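Local coordinates for protein cellulase CEL9M (Clostridium cellulolyticum, PDB 1IA6) that probably catalyses endohydrolysis of beta-1,4-glucosidic linkages in cellulose, lichenin and cereal beta-D-glucans, as a member of glycoside hydrolase family 9, at residues S44-D49 with T114-V119; F63-G68 with A151-S156; Y69-L74 with K99-Y104; L164-Y169 with K179-A184; E186-G191 with I230-Q235. All coordinates share one frame; numbering follows the deposited sequence.

Contact 1: S44-D49 with T114-V119; sequences SDVGVD and TFYYQV
Y116 extends its phenol ring from the strand to meet V46 and V48, two valines of the loop 44-49, in a contact of van der Waals packing, without polar bonds between the two segments. V46 deals with the outer end of the ring: its CG2 methyl sits 4.0 Å from CZ of Y116, and its CB is equally far, 4.0 Å, from the Y116 OH. V48 meets the ring one atom further back, with CG2 4.1 Å from CE2 of Y116. Both methyls come in obliquely, against the direction in which the tyrosine points. A chi1 of 179° turns V48 CG1 away from the backbone N and leaves CG2 as the branch directed at the ring.

The polar groups of the loop turn to other partners: D45 OD1 bonds S141 OG, and D49 forms a salt bridge with K107 of helix 91-107. The contact thus lays a surface loop against strand 115-119, the middle strand of a small antiparallel sheet flanked by strands 62-63 and 143-145, while F115 and Y117 of the same strand pack on helix 152-169.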
# COMPACT_ATOMS: atom_id res chain seq x y z
N SER A 44 6.96 -24.38 -3.96
CA SER A 44 7.36 -25.75 -4.28
C SER A 44 6.94 -26.74 -3.20
O SER A 44 6.78 -27.93 -3.47
CB SER A 44 8.87 -25.83 -4.51
OG SER A 44 9.60 -25.60 -3.31
N ASP A 45 6.75 -26.25 -1.97
CA ASP A 45 6.36 -27.12 -0.87
C ASP A 45 4.90 -27.58 -0.97
O ASP A 45 4.53 -28.58 -0.36
CB ASP A 45 6.60 -26.41 0.48
CG ASP A 45 5.80 -25.13 0.64
OD1 ASP A 45 5.64 -24.39 -0.36
OD2 ASP A 45 5.34 -24.86 1.77
N VAL A 46 4.09 -26.87 -1.75
CA VAL A 46 2.69 -27.26 -1.92
C VAL A 46 2.34 -27.58 -3.37
O VAL A 46 1.18 -27.79 -3.70
CB VAL A 46 1.72 -26.17 -1.40
CG1 VAL A 46 1.92 -25.96 0.09
CG2 VAL A 46 1.94 -24.87 -2.16
N GLY A 47 3.36 -27.62 -4.23
CA GLY A 47 3.14 -27.93 -5.63
C GLY A 47 2.42 -26.87 -6.44
O GLY A 47 1.71 -27.18 -7.39
N VAL A 48 2.60 -25.60 -6.06
CA VAL A 48 1.98 -24.50 -6.78
C VAL A 48 3.03 -23.42 -7.00
O VAL A 48 3.79 -23.09 -6.09
CB VAL A 48 0.81 -23.89 -5.97
CG1 VAL A 48 0.20 -22.73 -6.74
CG2 VAL A 48 -0.25 -24.95 -5.69
N ASP A 49 3.08 -22.86 -8.21
CA ASP A 49 4.05 -21.81 -8.48
C ASP A 49 3.58 -20.54 -7.78
O ASP A 49 2.59 -19.93 -8.19
CB ASP A 49 4.17 -21.56 -9.99
CG ASP A 49 5.15 -20.44 -10.31
OD1 ASP A 49 5.84 -19.96 -9.40
OD2 ASP A 49 5.23 -20.05 -11.50
N THR A 114 -9.62 -21.53 -3.34
CA THR A 114 -8.34 -21.54 -2.63
C THR A 114 -7.51 -20.31 -2.94
O THR A 114 -7.45 -19.86 -4.08
CB THR A 114 -7.51 -22.78 -2.99
OG1 THR A 114 -8.30 -23.96 -2.80
CG2 THR A 114 -6.26 -22.86 -2.11
N PHE A 115 -6.86 -19.76 -1.92
CA PHE A 115 -6.00 -18.60 -2.10
C PHE A 115 -4.86 -18.61 -1.10
O PHE A 115 -5.09 -18.48 0.10
CB PHE A 115 -6.78 -17.30 -1.94
CG PHE A 115 -5.97 -16.07 -2.24
CD1 PHE A 115 -5.54 -15.81 -3.54
CD2 PHE A 115 -5.60 -15.19 -1.23
CE1 PHE A 115 -4.75 -14.70 -3.83
CE2 PHE A 115 -4.81 -14.07 -1.50
CZ PHE A 115 -4.39 -13.83 -2.81
N TYR A 116 -3.64 -18.77 -1.61
CA TYR A 116 -2.44 -18.77 -0.77
C TYR A 116 -2.10 -17.31 -0.54
O TYR A 116 -2.09 -16.52 -1.49
CB TYR A 116 -1.30 -19.47 -1.50
CG TYR A 116 -1.48 -20.96 -1.57
CD1 TYR A 116 -1.14 -21.77 -0.49
CD2 TYR A 116 -2.03 -21.57 -2.70
CE1 TYR A 116 -1.35 -23.15 -0.53
CE2 TYR A 116 -2.24 -22.95 -2.75
CZ TYR A 116 -1.90 -23.73 -1.66
OH TYR A 116 -2.10 -25.09 -1.68
N TYR A 117 -1.82 -16.93 0.71
CA TYR A 117 -1.53 -15.53 0.98
C TYR A 117 -0.29 -15.17 1.79
O TYR A 117 -0.09 -14.00 2.10
CB TYR A 117 -2.77 -14.85 1.57
CG TYR A 117 -3.25 -15.37 2.90
CD1 TYR A 117 -2.60 -15.01 4.09
CD2 TYR A 117 -4.39 -16.17 3.00
CE1 TYR A 117 -3.09 -15.42 5.33
CE2 TYR A 117 -4.88 -16.59 4.23
CZ TYR A 117 -4.23 -16.21 5.39
OH TYR A 117 -4.74 -16.60 6.61
N GLN A 118 0.53 -16.15 2.13
CA GLN A 118 1.77 -15.83 2.83
C GLN A 118 2.85 -16.82 2.47
O GLN A 118 2.68 -18.03 2.61
CB GLN A 118 1.62 -15.78 4.36
CG GLN A 118 2.94 -15.27 4.99
CD GLN A 118 2.88 -15.03 6.49
OE1 GLN A 118 1.91 -14.48 7.01
NE2 GLN A 118 3.94 -15.44 7.19
N VAL A 119 3.96 -16.29 1.98
CA VAL A 119 5.11 -17.11 1.62
C VAL A 119 6.25 -16.62 2.50
O VAL A 119 6.60 -15.44 2.47
CB VAL A 119 5.49 -16.92 0.14
CG1 VAL A 119 6.82 -17.63 -0.16
CG2 VAL A 119 4.39 -17.49 -0.74

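Contact 2: F63-G68 with A151-S156; sequences FGLPQG and ASDILS
The flat peptide joining G64 to L65 carries the side chain of I154 over one of its faces. Both branches of the isoleucine take part: CG2 lies 3.8 Å from G64 O, while CG1 and then CD1 pass above L65 N, CD1 at 3.8 Å. G64, bare of a side chain, lets the branched residue settle directly on the backbone. A second flat group, the carboxylate of D153, meets L65 CD2 through OD2 at 3.5 Å, the methyl standing well out of the carboxylate plane.

L65 also touches I154 where the two side chains cross at a slant, CB of L65 to CG1 of I154 at 3.9 Å. The leucine swings CG away from its own nitrogen (chi1 -172°), which sets both methyls against D153. The other carboxylate oxygen, OD1, receives the backbone N-H of G198 and, weakly, that of I154, which fixes the turn of the group.

The helix starts 64-68 and 152-156 run roughly parallel, 29° apart with axes 8.5 Å from each other, consistent with two helices of one layer of this family's (alpha/alpha)6 barrel, where those within a layer run parallel. D153 borders the calcium site: its side chain packs on the metal ligand D212 and comes within about 4 Å of the ion.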
# COMPACT_ATOMS: atom_id res chain seq x y z
N PHE A 63 3.60 -10.98 2.92
CA PHE A 63 2.44 -10.97 3.82
C PHE A 63 1.19 -10.57 3.04
O PHE A 63 1.13 -9.48 2.48
CB PHE A 63 2.66 -9.98 4.96
CG PHE A 63 3.66 -10.43 6.00
CD1 PHE A 63 3.33 -11.45 6.89
CD2 PHE A 63 4.91 -9.83 6.09
CE1 PHE A 63 4.24 -11.86 7.87
CE2 PHE A 63 5.82 -10.23 7.07
CZ PHE A 63 5.49 -11.24 7.96
N GLY A 64 0.18 -11.43 3.05
CA GLY A 64 -1.04 -11.18 2.31
C GLY A 64 -1.84 -9.90 2.50
O GLY A 64 -2.30 -9.32 1.51
N LEU A 65 -2.03 -9.44 3.73
CA LEU A 65 -2.83 -8.24 3.93
C LEU A 65 -2.18 -6.98 3.37
O LEU A 65 -2.79 -6.28 2.56
CB LEU A 65 -3.20 -8.06 5.41
CG LEU A 65 -4.20 -6.94 5.72
CD1 LEU A 65 -5.38 -6.98 4.75
CD2 LEU A 65 -4.69 -7.09 7.16
N PRO A 66 -0.94 -6.67 3.78
CA PRO A 66 -0.33 -5.46 3.23
C PRO A 66 -0.05 -5.59 1.73
O PRO A 66 0.01 -4.59 1.02
CB PRO A 66 0.94 -5.29 4.06
CG PRO A 66 1.24 -6.68 4.55
CD PRO A 66 -0.12 -7.24 4.87
N GLN A 67 0.13 -6.82 1.24
CA GLN A 67 0.37 -7.01 -0.19
C GLN A 67 -0.89 -6.60 -0.95
O GLN A 67 -0.81 -5.86 -1.93
CB GLN A 67 0.71 -8.48 -0.48
CG GLN A 67 1.16 -8.77 -1.91
CD GLN A 67 2.68 -8.78 -2.10
OE1 GLN A 67 3.18 -9.04 -3.20
NE2 GLN A 67 3.42 -8.52 -1.02
N GLY A 68 -2.04 -7.07 -0.49
CA GLY A 68 -3.30 -6.74 -1.14
C GLY A 68 -3.68 -5.27 -0.98
O GLY A 68 -4.14 -4.63 -1.92
N ALA A 151 -10.27 -15.54 5.77
CA ALA A 151 -9.28 -14.48 5.57
C ALA A 151 -10.03 -13.40 4.79
O ALA A 151 -9.55 -12.90 3.78
CB ALA A 151 -8.10 -15.00 4.75
N SER A 152 -11.21 -13.06 5.29
CA SER A 152 -12.07 -12.07 4.65
C SER A 152 -11.42 -10.73 4.32
O SER A 152 -11.69 -10.15 3.27
CB SER A 152 -13.31 -11.82 5.51
OG SER A 152 -14.00 -13.03 5.75
N ASP A 153 -10.57 -10.24 5.22
CA ASP A 153 -9.92 -8.96 4.97
C ASP A 153 -8.89 -9.07 3.85
O ASP A 153 -8.85 -8.23 2.95
CB ASP A 153 -9.29 -8.41 6.27
CG ASP A 153 -8.36 -9.41 6.96
OD1 ASP A 153 -8.45 -10.62 6.69
OD2 ASP A 153 -7.54 -8.97 7.79
N ILE A 154 -8.06 -10.10 3.90
CA ILE A 154 -7.04 -10.31 2.89
C ILE A 154 -7.68 -10.58 1.53
O ILE A 154 -7.29 -9.99 0.52
CB ILE A 154 -6.12 -11.49 3.28
CG1 ILE A 154 -5.36 -11.13 4.55
CG2 ILE A 154 -5.15 -11.83 2.13
CD1 ILE A 154 -4.38 -12.20 5.02
N LEU A 155 -8.67 -11.46 1.51
CA LEU A 155 -9.37 -11.81 0.28
C LEU A 155 -10.04 -10.59 -0.35
O LEU A 155 -10.03 -10.43 -1.57
CB LEU A 155 -10.41 -12.90 0.55
CG LEU A 155 -9.85 -14.29 0.86
CD1 LEU A 155 -10.96 -15.21 1.35
CD2 LEU A 155 -9.20 -14.85 -0.40
N SER A 156 -10.60 -9.73 0.49
CA SER A 156 -11.29 -8.54 -0.00
C SER A 156 -10.34 -7.50 -0.56
O SER A 156 -10.62 -6.89 -1.59
CB SER A 156 -12.14 -7.92 1.11
OG SER A 156 -13.21 -8.79 1.45

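Contact 3: Y69-L74 with K99-Y104; sequences YSAAIL and KYFTDY
F101 is the residue of 99-104 that reaches across to S70, A71 and L74. Along its segment, K99 comes first and keeps to its own helix: NZ makes a salt bridge with D103 one turn on, 2.9 Å to OD1 on the syn side of the carboxylate. Y100 points elsewhere, its OH bonding the carbonyl of C22, a zinc ligand.

At F101, CG is anti to the carbonyl carbon (chi1 -89°), and the ring is laid against the facing helix. A71 CB sits over one face, displaced toward the rim and nearest CG of F101 at 3.7 Å; measured to the ring centroid it is 4.0 Å away, a CH-pi contact. Further out, L74 CD1 approaches CE2 of F101 at 3.7 Å, its side chain crossing the phenylalanine at about a right angle. S70 CB is near the end of the ring, 4.2 Å from CZ of F101, while its OG bonds P66 O.

T102 OG1 bonds Y176 OH, and the segment ends at Y104, beside Q67. The helical segments cross steeply, at 135°, with axes 10.2 Å apart. A small alanine opposite a large aromatic spans this separation, in the buried interhelical packing of an all-alpha (alpha/alpha)6 barrel.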
# COMPACT_ATOMS: atom_id res chain seq x y z
N TYR A 69 -3.51 -4.75 0.23
CA TYR A 69 -3.81 -3.35 0.51
C TYR A 69 -3.00 -2.44 -0.41
O TYR A 69 -3.53 -1.53 -1.04
CB TYR A 69 -3.45 -3.02 1.97
CG TYR A 69 -3.36 -1.54 2.27
CD1 TYR A 69 -4.50 -0.80 2.55
CD2 TYR A 69 -2.12 -0.88 2.26
CE1 TYR A 69 -4.42 0.57 2.81
CE2 TYR A 69 -2.03 0.49 2.53
CZ TYR A 69 -3.19 1.21 2.80
OH TYR A 69 -3.12 2.56 3.05
N SER A 70 -1.70 -2.70 -0.49
CA SER A 70 -0.82 -1.90 -1.32
C SER A 70 -1.24 -1.91 -2.79
O SER A 70 -1.29 -0.87 -3.43
CB SER A 70 0.63 -2.38 -1.18
OG SER A 70 1.09 -2.14 0.15
N ALA A 71 -1.55 -3.09 -3.31
CA ALA A 71 -1.98 -3.22 -4.69
C ALA A 71 -3.29 -2.46 -4.92
O ALA A 71 -3.49 -1.85 -5.97
CB ALA A 71 -2.16 -4.69 -5.06
N ALA A 72 -4.18 -2.51 -3.93
CA ALA A 72 -5.46 -1.82 -4.05
C ALA A 72 -5.32 -0.31 -4.01
O ALA A 72 -5.99 0.39 -4.78
CB ALA A 72 -6.41 -2.28 -2.93
N ILE A 73 -4.47 0.20 -3.13
CA ILE A 73 -4.28 1.64 -3.02
C ILE A 73 -3.57 2.22 -4.24
O ILE A 73 -3.88 3.32 -4.68
CB ILE A 73 -3.49 2.01 -1.74
CG1 ILE A 73 -4.27 1.54 -0.50
CG2 ILE A 73 -3.21 3.51 -1.69
CD1 ILE A 73 -5.75 1.89 -0.52
N LEU A 74 -2.61 1.47 -4.78
CA LEU A 74 -1.91 1.92 -5.98
C LEU A 74 -2.91 1.95 -7.13
O LEU A 74 -2.91 2.89 -7.94
CB LEU A 74 -0.75 0.98 -6.32
CG LEU A 74 0.49 1.07 -5.44
CD1 LEU A 74 1.43 -0.08 -5.77
CD2 LEU A 74 1.18 2.42 -5.66
N LYS A 99 0.78 -4.85 -12.51
CA LYS A 99 0.66 -6.17 -13.09
C LYS A 99 1.54 -7.18 -12.36
O LYS A 99 1.23 -8.37 -12.31
CB LYS A 99 1.00 -6.16 -14.58
CG LYS A 99 0.54 -7.44 -15.29
CD LYS A 99 0.71 -7.35 -16.80
CE LYS A 99 0.07 -8.55 -17.50
NZ LYS A 99 0.66 -9.84 -17.04
N TYR A 100 2.65 -6.71 -11.78
CA TYR A 100 3.52 -7.62 -11.06
C TYR A 100 2.76 -8.12 -9.83
O TYR A 100 2.95 -9.26 -9.39
CB TYR A 100 4.81 -6.92 -10.62
CG TYR A 100 5.97 -7.87 -10.46
CD1 TYR A 100 6.65 -8.36 -11.58
CD2 TYR A 100 6.38 -8.31 -9.20
CE1 TYR A 100 7.71 -9.27 -11.44
CE2 TYR A 100 7.43 -9.22 -9.06
CZ TYR A 100 8.09 -9.69 -10.18
OH TYR A 100 9.12 -10.60 -10.04
N PHE A 101 1.90 -7.27 -9.27
CA PHE A 101 1.08 -7.66 -8.11
C PHE A 101 -0.00 -8.64 -8.56
O PHE A 101 -0.15 -9.73 -8.01
CB PHE A 101 0.34 -6.45 -7.51
CG PHE A 101 1.11 -5.71 -6.45
CD1 PHE A 101 1.32 -6.26 -5.19
CD2 PHE A 101 1.57 -4.42 -6.70
CE1 PHE A 101 1.97 -5.54 -4.19
CE2 PHE A 101 2.22 -3.69 -5.70
CZ PHE A 101 2.42 -4.25 -4.45
N THR A 102 -0.78 -8.25 -9.57
CA THR A 102 -1.88 -9.09 -10.01
C THR A 102 -1.47 -10.45 -10.58
O THR A 102 -2.19 -11.43 -10.38
CB THR A 102 -2.81 -8.34 -10.99
OG1 THR A 102 -2.08 -7.93 -12.15
CG2 THR A 102 -3.39 -7.11 -10.31
N ASP A 103 -0.33 -10.52 -11.26
CA ASP A 103 0.12 -11.81 -11.80
C ASP A 103 0.30 -12.78 -10.63
O ASP A 103 -0.00 -13.97 -10.74
CB ASP A 103 1.46 -11.67 -12.53
CG ASP A 103 1.31 -11.13 -13.94
OD1 ASP A 103 0.17 -11.06 -14.44
OD2 ASP A 103 2.34 -10.79 -14.55
N TYR A 104 0.81 -12.25 -9.53
CA TYR A 104 1.05 -13.04 -8.32
C TYR A 104 -0.27 -13.48 -7.69
O TYR A 104 -0.42 -14.63 -7.29
CB TYR A 104 1.90 -12.22 -7.34
CG TYR A 104 2.07 -12.80 -5.96
CD1 TYR A 104 2.67 -14.05 -5.77
CD2 TYR A 104 1.67 -12.08 -4.83
CE1 TYR A 104 2.85 -14.57 -4.48
CE2 TYR A 104 1.85 -12.59 -3.55
CZ TYR A 104 2.44 -13.83 -3.38
OH TYR A 104 2.62 -14.33 -2.11

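Contact 4: L164-Y169 with K179-A184; sequences LMYLNY and KCLNAA
Y166 meets L181 from its CB to the far end of its ring, the two side chains crossing at an angle. CB starts 4.1 Å from L181 CB, and CG follows at 3.9 Å from the same atom, with CD1 close behind. Beyond these, the remaining ring carbons gather under the methyl CD2 of L181, which stands over the centre of one face, 3.9 Å from the centroid and only 5° off the normal: a nearly ideal CH-pi contact. The hydroxyl has passed the leucine and makes a weak hydrogen bond with K170 NZ. A chi1 of 160° lets the ring present this face to the opposite helix.

Deeper in the interface, M165 CG meets C180 SG at 4.0 Å; the methionine chain then bends, carrying its end away toward helix 91-107.

The two helical segments are close to antiparallel, 161° with axes 8.3 Å apart, and a short connection links their helices. Together they form an alpha-helical hairpin, the element from which the (alpha/alpha)6 barrels of the six-hairpin glycosidase clan are assembled.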
# COMPACT_ATOMS: atom_id res chain seq x y z
N LEU A 164 -9.78 -3.28 -9.54
CA LEU A 164 -9.20 -2.02 -9.99
C LEU A 164 -8.31 -2.27 -11.20
O LEU A 164 -8.23 -1.43 -12.10
CB LEU A 164 -8.42 -1.36 -8.85
CG LEU A 164 -9.34 -0.54 -7.93
CD1 LEU A 164 -8.69 -0.30 -6.57
CD2 LEU A 164 -9.67 0.77 -8.63
N MET A 165 -7.65 -3.42 -11.24
CA MET A 165 -6.80 -3.72 -12.39
C MET A 165 -7.70 -3.89 -13.62
O MET A 165 -7.36 -3.44 -14.72
CB MET A 165 -5.98 -5.00 -12.16
CG MET A 165 -4.93 -5.23 -13.25
SD MET A 165 -3.81 -3.82 -13.43
CE MET A 165 -2.42 -4.56 -14.27
N TYR A 166 -8.85 -4.54 -13.44
CA TYR A 166 -9.78 -4.71 -14.56
C TYR A 166 -10.14 -3.32 -15.08
O TYR A 166 -10.10 -3.07 -16.29
CB TYR A 166 -11.05 -5.42 -14.09
CG TYR A 166 -12.24 -5.23 -15.02
CD1 TYR A 166 -12.30 -5.88 -16.26
CD2 TYR A 166 -13.28 -4.36 -14.68
CE1 TYR A 166 -13.38 -5.67 -17.13
CE2 TYR A 166 -14.36 -4.14 -15.55
CZ TYR A 166 -14.40 -4.80 -16.77
OH TYR A 166 -15.44 -4.58 -17.64
N LEU A 167 -10.48 -2.41 -14.17
CA LEU A 167 -10.86 -1.05 -14.54
C LEU A 167 -9.73 -0.27 -15.19
O LEU A 167 -9.95 0.50 -16.12
CB LEU A 167 -11.37 -0.30 -13.31
CG LEU A 167 -12.67 -0.84 -12.70
CD1 LEU A 167 -12.91 -0.20 -11.33
CD2 LEU A 167 -13.83 -0.57 -13.65
N ASN A 168 -8.50 -0.47 -14.70
CA ASN A 168 -7.35 0.25 -15.23
C ASN A 168 -6.67 -0.40 -16.44
O ASN A 168 -5.90 0.25 -17.14
CB ASN A 168 -6.27 0.43 -14.14
CG ASN A 168 -6.72 1.33 -13.00
OD1 ASN A 168 -7.37 2.34 -13.22
ND2 ASN A 168 -6.34 0.97 -11.78
N TYR A 169 -6.96 -1.67 -16.69
CA TYR A 169 -6.30 -2.40 -17.78
C TYR A 169 -7.19 -2.87 -18.93
O TYR A 169 -6.68 -3.35 -19.95
CB TYR A 169 -5.59 -3.62 -17.17
CG TYR A 169 -4.28 -4.00 -17.83
CD1 TYR A 169 -3.20 -3.13 -17.81
CD2 TYR A 169 -4.11 -5.25 -18.41
CE1 TYR A 169 -1.97 -3.50 -18.36
CE2 TYR A 169 -2.89 -5.64 -18.95
CZ TYR A 169 -1.82 -4.76 -18.92
OH TYR A 169 -0.61 -5.14 -19.44
N LYS A 179 -9.85 -11.61 -16.75
CA LYS A 179 -9.33 -12.68 -15.92
C LYS A 179 -9.23 -12.14 -14.49
O LYS A 179 -9.52 -12.84 -13.52
CB LYS A 179 -7.96 -13.13 -16.42
CG LYS A 179 -7.34 -14.24 -15.59
CD LYS A 179 -6.04 -14.76 -16.21
CE LYS A 179 -6.29 -15.67 -17.40
NZ LYS A 179 -6.96 -14.97 -18.53
N CYS A 180 -8.81 -10.89 -14.37
CA CYS A 180 -8.69 -10.25 -13.06
C CYS A 180 -10.05 -10.09 -12.39
O CYS A 180 -10.20 -10.37 -11.21
CB CYS A 180 -8.02 -8.89 -13.18
SG CYS A 180 -6.24 -8.99 -13.47
N LEU A 181 -11.05 -9.64 -13.16
CA LEU A 181 -12.39 -9.45 -12.61
C LEU A 181 -13.01 -10.78 -12.18
O LEU A 181 -13.65 -10.85 -11.13
CB LEU A 181 -13.30 -8.77 -13.64
CG LEU A 181 -14.72 -8.42 -13.15
CD1 LEU A 181 -14.64 -7.42 -12.00
CD2 LEU A 181 -15.53 -7.83 -14.30
N ASN A 182 -12.84 -11.83 -12.98
CA ASN A 182 -13.39 -13.12 -12.61
C ASN A 182 -12.77 -13.61 -11.30
O ASN A 182 -13.47 -14.14 -10.44
CB ASN A 182 -13.17 -14.16 -13.72
CG ASN A 182 -14.05 -13.92 -14.93
OD1 ASN A 182 -15.13 -13.33 -14.82
ND2 ASN A 182 -13.60 -14.38 -16.09
N ALA A 183 -11.46 -13.42 -11.15
CA ALA A 183 -10.79 -13.83 -9.92
C ALA A 183 -11.29 -12.98 -8.76
O ALA A 183 -11.52 -13.48 -7.66
CB ALA A 183 -9.28 -13.69 -10.06
N ALA A 184 -11.47 -11.68 -9.02
CA ALA A 184 -11.94 -10.76 -7.99
C ALA A 184 -13.31 -11.18 -7.46
O ALA A 184 -13.58 -11.08 -6.27
CB ALA A 184 -12.01 -9.34 -8.56

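Contact 5: E186-G191 with I230-Q235; sequences ELYAMG and ITDAEQ
The helical backbones of Y188 and D232 stay well apart, their CA atoms 10.9 Å from each other though the nearest such pair, so side chains alone close the gap, the tyrosine supplying most of the span. Its chi1 of 172° sends the ring out from helix 174-193 toward helix 228-236. There the phenol OH donates a hydrogen bond to D232 OD2 at 2.9 Å. The carboxylate oxygen lies at the ring edge, in the plane of the ring, and is met on its anti side with the donor 22° out of the carboxylate plane. Ring and carboxylate are themselves turned only 26° apart. The hydroxyl is also snug against the stem of the aspartate, 3.1 Å from D232 CB.

Between the two helices lies helix 210-224, where A217 and L220 pack on Y188, and A217 also touches A233. The aspartate has a second partner: K192, on the same helix as the tyrosine and just past its segment, forms a salt bridge with D232 OD2.

One carboxylate oxygen therefore accepts from both a neutral phenol and a charged amine of a single helix. The lysine would be expected to favour the ionised aspartate, which keeps OD2 an acceptor for the hydroxyl, though the two donors share that oxygen; the largely buried tyrosine thereby has a polar end-point beyond its apolar surroundings.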
# COMPACT_ATOMS: atom_id res chain seq x y z
N GLU A 186 -14.55 -14.21 -7.41
CA GLU A 186 -14.40 -15.44 -6.64
C GLU A 186 -13.79 -15.21 -5.26
O GLU A 186 -14.22 -15.82 -4.28
CB GLU A 186 -13.55 -16.45 -7.41
CG GLU A 186 -14.09 -16.77 -8.79
CD GLU A 186 -13.30 -17.85 -9.50
OE1 GLU A 186 -12.06 -17.88 -9.33
OE2 GLU A 186 -13.90 -18.65 -10.23
N LEU A 187 -12.79 -14.34 -5.17
CA LEU A 187 -12.15 -14.06 -3.89
C LEU A 187 -13.13 -13.36 -2.95
O LEU A 187 -13.15 -13.61 -1.75
CB LEU A 187 -10.90 -13.20 -4.09
CG LEU A 187 -9.76 -13.83 -4.89
CD1 LEU A 187 -8.60 -12.85 -5.00
CD2 LEU A 187 -9.29 -15.12 -4.22
N TYR A 188 -13.96 -12.48 -3.52
CA TYR A 188 -14.96 -11.77 -2.73
C TYR A 188 -15.96 -12.79 -2.20
O TYR A 188 -16.34 -12.75 -1.03
CB TYR A 188 -15.68 -10.74 -3.60
CG TYR A 188 -16.86 -10.09 -2.92
CD1 TYR A 188 -16.68 -9.09 -1.97
CD2 TYR A 188 -18.16 -10.47 -3.24
CE1 TYR A 188 -17.77 -8.48 -1.34
CE2 TYR A 188 -19.26 -9.87 -2.62
CZ TYR A 188 -19.06 -8.88 -1.68
OH TYR A 188 -20.14 -8.29 -1.07
N ALA A 189 -16.38 -13.71 -3.07
CA ALA A 189 -17.33 -14.75 -2.69
C ALA A 189 -16.78 -15.56 -1.52
O ALA A 189 -17.51 -15.85 -0.56
CB ALA A 189 -17.61 -15.66 -3.88
N MET A 190 -15.51 -15.94 -1.60
CA MET A 190 -14.87 -16.70 -0.54
C MET A 190 -14.89 -15.90 0.76
O MET A 190 -15.17 -16.43 1.83
CB MET A 190 -13.41 -17.00 -0.89
CG MET A 190 -13.20 -18.01 -2.00
SD MET A 190 -11.44 -18.14 -2.42
CE MET A 190 -10.76 -18.73 -0.88
N GLY A 191 -14.57 -14.61 0.64
CA GLY A 191 -14.53 -13.74 1.80
C GLY A 191 -15.84 -13.58 2.54
O GLY A 191 -15.85 -13.47 3.77
N ILE A 230 -23.85 -3.48 -3.57
CA ILE A 230 -24.02 -2.35 -2.66
C ILE A 230 -24.90 -2.79 -1.49
O ILE A 230 -24.73 -2.32 -0.37
CB ILE A 230 -24.63 -1.13 -3.38
CG1 ILE A 230 -23.69 -0.67 -4.50
CG2 ILE A 230 -24.87 0.01 -2.39
CD1 ILE A 230 -22.27 -0.34 -4.05
N THR A 231 -25.84 -3.69 -1.76
CA THR A 231 -26.69 -4.20 -0.70
C THR A 231 -25.78 -4.89 0.31
O THR A 231 -25.94 -4.73 1.52
CB THR A 231 -27.74 -5.20 -1.25
OG1 THR A 231 -28.59 -4.52 -2.19
CG2 THR A 231 -28.60 -5.75 -0.12
N ASP A 232 -24.80 -5.65 -0.19
CA ASP A 232 -23.84 -6.35 0.68
C ASP A 232 -23.00 -5.34 1.45
O ASP A 232 -22.84 -5.43 2.66
CB ASP A 232 -22.87 -7.21 -0.13
CG ASP A 232 -23.49 -8.49 -0.67
OD1 ASP A 232 -24.61 -8.84 -0.25
OD2 ASP A 232 -22.83 -9.14 -1.51
N ALA A 233 -22.46 -4.37 0.72
CA ALA A 233 -21.60 -3.35 1.30
C ALA A 233 -22.22 -2.61 2.48
O ALA A 233 -21.57 -2.43 3.52
CB ALA A 233 -21.17 -2.35 0.24
N GLU A 234 -23.47 -2.19 2.35
CA GLU A 234 -24.12 -1.46 3.43
C GLU A 234 -24.28 -2.32 4.68
O GLU A 234 -24.30 -1.80 5.80
CB GLU A 234 -25.47 -0.93 2.97
CG GLU A 234 -25.37 0.02 1.79
CD GLU A 234 -26.47 1.05 1.77
OE1 GLU A 234 -26.48 1.93 2.66
OE2 GLU A 234 -27.33 0.99 0.87
N GLN A 235 -24.37 -3.62 4.49
CA GLN A 235 -24.52 -4.55 5.60
C GLN A 235 -23.16 -4.84 6.26
O GLN A 235 -23.05 -4.85 7.49
CB GLN A 235 -25.15 -5.85 5.10
CG GLN A 235 -25.32 -6.92 6.16
CD GLN A 235 -25.82 -8.23 5.57
OE1 GLN A 235 -25.24 -9.29 5.82
NE2 GLN A 235 -26.90 -8.16 4.80

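Contacts 2, 3 and 4 are buried between helices, whereas contact 1 lies at the surface and contact 5 is only partly buried. Helix 64-80 serves both contacts 2 and 3, helix 152-169 both 2 and 4, and helix 174-193 both 4 and 5, so the four form a continuous chain of helix pairings. Contact 1 joins this series through its strand, whose F115 and Y117 pack on L155 and I154 of contact 2. Chemistry follows position: methyl-to-ring packing dominates contacts 3 and 4, contact 2 sets aliphatic groups on backbone beside the calcium site, and contact 5, toward the periphery, is joined across its two segments by a single hydrogen bond. Contact 1 is apolar despite its exposure.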